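Local coordinates for Sts-2 protein (Mus musculus, PDB 3D4I) that removes phosphate groups through the acid-dependent phosphatase activity of its 2H-phosphatase domain and dampens T-cell receptor signalling, at the interface of chains A and B. Coordinates in Å, arbitrary orientation; residue numbers count along the deposited sequence, not the author numbering. Chains: chain A/B, Sts-2 protein.

The interface of chains A and B. Residues chain A 24-25, 44, 46, 262-265; chain B 74, 232, 257-261.
This patch is part of the two-fold interface of the Sts-2 phosphatase-domain homodimer, where the C-terminal arms of the two chains cross and the arm of chain B also lies against A:Val24 and A:Phe25 at the end of helix 21-25 and the loop residues A:Asp44 and A:Asn46. The arms pair as a short antiparallel beta bridge between A:Asn263 and B:His260. A:Asn263 N gives a nearly straight bond to B:His260 O (2.8 Å, 172° at H), although it approaches from above the carbonyl plane. The return bond, B:His260 N to A:Asn263 O at 3.1 Å, lies in the carbonyl plane on a lone pair. Water 2 touches both of these carbonyl oxygens.

Next to the bridge, the carboxylate of A:Asp44 grips B:Thr259 like a fork. A:Asp44 OD1 accepts a bond from the backbone N-H of B:Thr259 (3.0 Å to N) and A:Asp44 OD2 one from the hydroxyl B:Thr259 OG1 (2.7 Å), both through syn lone pairs. The anti lone pair of OD1 is used by A:Asn46 N, and this second bond helps fix the rotation of the carboxylate. B:Thr259 OG1 stands beside its own backbone N (chi1 -53°), so the two donors face the same acid.

Carbon surfaces close around this threonine. B:Thr259 CG2 points to A:Val24 CG1 at 3.8 Å, while the tip of the A:Phe25 ring, CZ, comes near B:Thr259 CB and the carbonyl oxygen. A:Val24 CG1 also lies over the centre of one face of that ring.

The bridged backbone of A:Asn263 puts its CB over one face of the B:His260 imidazole, off toward the rim, in a CH-pi contact. CG stands anti to the backbone N (chi1 -175°), which carries the amide on toward B:Pro232 CB. The rotation of the imidazole is fixed from within chain B: ND1 donates to B:Gly261 O, and B:His260 NE2 accepts from B:Gln74 NE2 at 2.9 Å, in the ring plane. Water 1 links that same B:Gln74 NE2 to A:Ala262 O, 3.0 Å from each atom.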
loop_
_atom_site.group_PDB
_atom_site.type_symbol
_atom_site.label_atom_id
_atom_site.label_comp_id
_atom_site.label_asym_id
_atom_site.label_seq_id
_atom_site.Cartn_x
_atom_site.Cartn_y
_atom_site.Cartn_z
ATOM N N VAL A 24 -12.503 0.102 5.467
ATOM C CA VAL A 24 -11.900 1.262 6.099
ATOM C C VAL A 24 -12.952 2.335 6.434
ATOM O O VAL A 24 -12.961 2.891 7.527
ATOM C CB VAL A 24 -10.765 1.868 5.209
ATOM C CG1 VAL A 24 -10.198 3.178 5.822
ATOM C CG2 VAL A 24 -9.622 0.903 5.125
ATOM N N PHE A 25 -13.797 2.647 5.466
ATOM C CA PHE A 25 -14.653 3.816 5.574
ATOM C C PHE A 25 -16.039 3.485 6.102
ATOM O O PHE A 25 -16.832 4.392 6.413
ATOM C CB PHE A 25 -14.676 4.576 4.252
ATOM C CG PHE A 25 -13.316 5.144 3.897
ATOM C CD1 PHE A 25 -12.822 6.251 4.588
ATOM C CD2 PHE A 25 -12.507 4.511 2.968
ATOM C CE1 PHE A 25 -11.567 6.772 4.317
ATOM C CE2 PHE A 25 -11.227 5.024 2.670
ATOM C CZ PHE A 25 -10.758 6.160 3.368
ATOM N N ASP A 44 -10.905 11.050 0.435
ATOM C CA ASP A 44 -9.692 10.572 1.128
ATOM C C ASP A 44 -8.893 9.856 0.049
ATOM O O ASP A 44 -9.469 9.324 -0.886
ATOM C CB ASP A 44 -10.097 9.622 2.266
ATOM C CG ASP A 44 -8.917 9.082 3.091
ATOM O OD1 ASP A 44 -8.122 8.233 2.600
ATOM O OD2 ASP A 44 -8.852 9.430 4.293
ATOM N N ASN A 46 -7.461 7.163 0.003
ATOM C CA ASN A 46 -7.624 5.699 -0.074
ATOM C C ASN A 46 -8.867 5.270 -0.846
ATOM O O ASN A 46 -9.042 4.076 -1.090
ATOM C CB ASN A 46 -7.605 5.066 1.318
ATOM C CG ASN A 46 -7.211 3.593 1.306
ATOM O OD1 ASN A 46 -6.354 3.172 0.545
ATOM N ND2 ASN A 46 -7.830 2.808 2.198
ATOM N N ALA A 262 -1.611 0.334 9.874
ATOM C CA ALA A 262 -2.677 1.219 9.441
ATOM C C ALA A 262 -2.130 2.631 9.215
ATOM O O ALA A 262 -0.951 2.932 9.491
ATOM C CB ALA A 262 -3.872 1.229 10.482
ATOM N N ASN A 263 -2.977 3.478 8.660
ATOM C CA ASN A 263 -2.701 4.896 8.611
ATOM C C ASN A 263 -3.948 5.619 9.077
ATOM O O ASN A 263 -5.015 5.462 8.484
ATOM C CB ASN A 263 -2.298 5.322 7.211
ATOM C CG ASN A 263 -1.871 6.794 7.137
ATOM O OD1 ASN A 263 -0.842 7.111 6.590
ATOM N ND2 ASN A 263 -2.683 7.678 7.672
ATOM N N SER A 264 -3.821 6.409 10.141
ATOM C CA SER A 264 -4.984 7.090 10.714
ATOM C C SER A 264 -5.402 8.281 9.876
ATOM O O SER A 264 -4.564 8.898 9.204
ATOM C CB SER A 264 -4.659 7.614 12.104
ATOM O OG SER A 264 -3.907 8.823 11.948
ATOM N N VAL A 265 -6.695 8.623 9.952
ATOM C CA VAL A 265 -7.206 9.879 9.398
ATOM C C VAL A 265 -6.504 11.036 10.137
ATOM O O VAL A 265 -6.170 10.885 11.311
ATOM C CB VAL A 265 -8.774 9.961 9.510
ATOM C CG1 VAL A 265 -9.247 10.066 10.970
ATOM C CG2 VAL A 265 -9.339 11.098 8.670
ATOM N N GLN B 74 2.400 4.833 0.114
ATOM C CA GLN B 74 1.862 6.068 0.678
ATOM C C GLN B 74 2.493 7.301 0.011
ATOM O O GLN B 74 1.780 8.245 -0.369
ATOM C CB GLN B 74 2.123 6.090 2.192
ATOM C CG GLN B 74 1.366 5.022 2.970
ATOM C CD GLN B 74 1.929 4.811 4.359
ATOM O OE1 GLN B 74 3.060 5.172 4.626
ATOM N NE2 GLN B 74 1.131 4.217 5.253
ATOM N N PRO B 232 0.246 10.704 11.396
ATOM C CA PRO B 232 0.404 9.496 10.560
ATOM C C PRO B 232 1.419 9.696 9.428
ATOM O O PRO B 232 1.802 10.821 9.122
ATOM C CB PRO B 232 -1.003 9.308 9.966
ATOM C CG PRO B 232 -1.507 10.699 9.820
ATOM C CD PRO B 232 -1.011 11.413 11.088
ATOM N N THR B 257 -6.568 13.732 3.081
ATOM C CA THR B 257 -5.855 12.843 4.000
ATOM C C THR B 257 -5.853 11.401 3.447
ATOM O O THR B 257 -6.553 11.115 2.486
ATOM C CB THR B 257 -6.562 12.883 5.383
ATOM O OG1 THR B 257 -5.724 12.277 6.383
ATOM C CG2 THR B 257 -7.896 12.191 5.313
ATOM N N LEU B 258 -5.066 10.521 4.063
ATOM C CA LEU B 258 -4.960 9.120 3.668
ATOM C C LEU B 258 -5.211 8.263 4.894
ATOM O O LEU B 258 -4.497 8.382 5.897
ATOM C CB LEU B 258 -3.573 8.814 3.093
ATOM C CG LEU B 258 -3.224 7.326 2.961
ATOM C CD1 LEU B 258 -4.163 6.646 1.969
ATOM C CD2 LEU B 258 -1.762 7.081 2.613
ATOM N N THR B 259 -6.243 7.430 4.807
ATOM C CA THR B 259 -6.663 6.538 5.878
ATOM C C THR B 259 -6.697 5.114 5.292
ATOM O O THR B 259 -7.403 4.877 4.307
ATOM C CB THR B 259 -8.113 6.896 6.334
ATOM O OG1 THR B 259 -8.198 8.298 6.667
ATOM C CG2 THR B 259 -8.525 6.068 7.552
ATOM N N HIS B 260 -5.967 4.173 5.887
ATOM C CA HIS B 260 -6.061 2.767 5.450
ATOM C C HIS B 260 -5.825 1.847 6.639
ATOM O O HIS B 260 -5.365 2.298 7.699
ATOM C CB HIS B 260 -5.132 2.447 4.238
ATOM C CG HIS B 260 -3.658 2.551 4.534
ATOM N ND1 HIS B 260 -2.979 1.614 5.286
ATOM C CD2 HIS B 260 -2.740 3.486 4.182
ATOM C CE1 HIS B 260 -1.703 1.957 5.360
ATOM N NE2 HIS B 260 -1.538 3.101 4.716
ATOM N N GLY B 261 -6.177 0.572 6.496
ATOM C CA GLY B 261 -6.056 -0.328 7.623
ATOM C C GLY B 261 -4.741 -1.061 7.571
ATOM O O GLY B 261 -3.942 -0.900 6.626
HETATM O O HOH W 1 1.430 2.570 7.776
HETATM O O HOH W 2 -6.972 3.813 10.052
#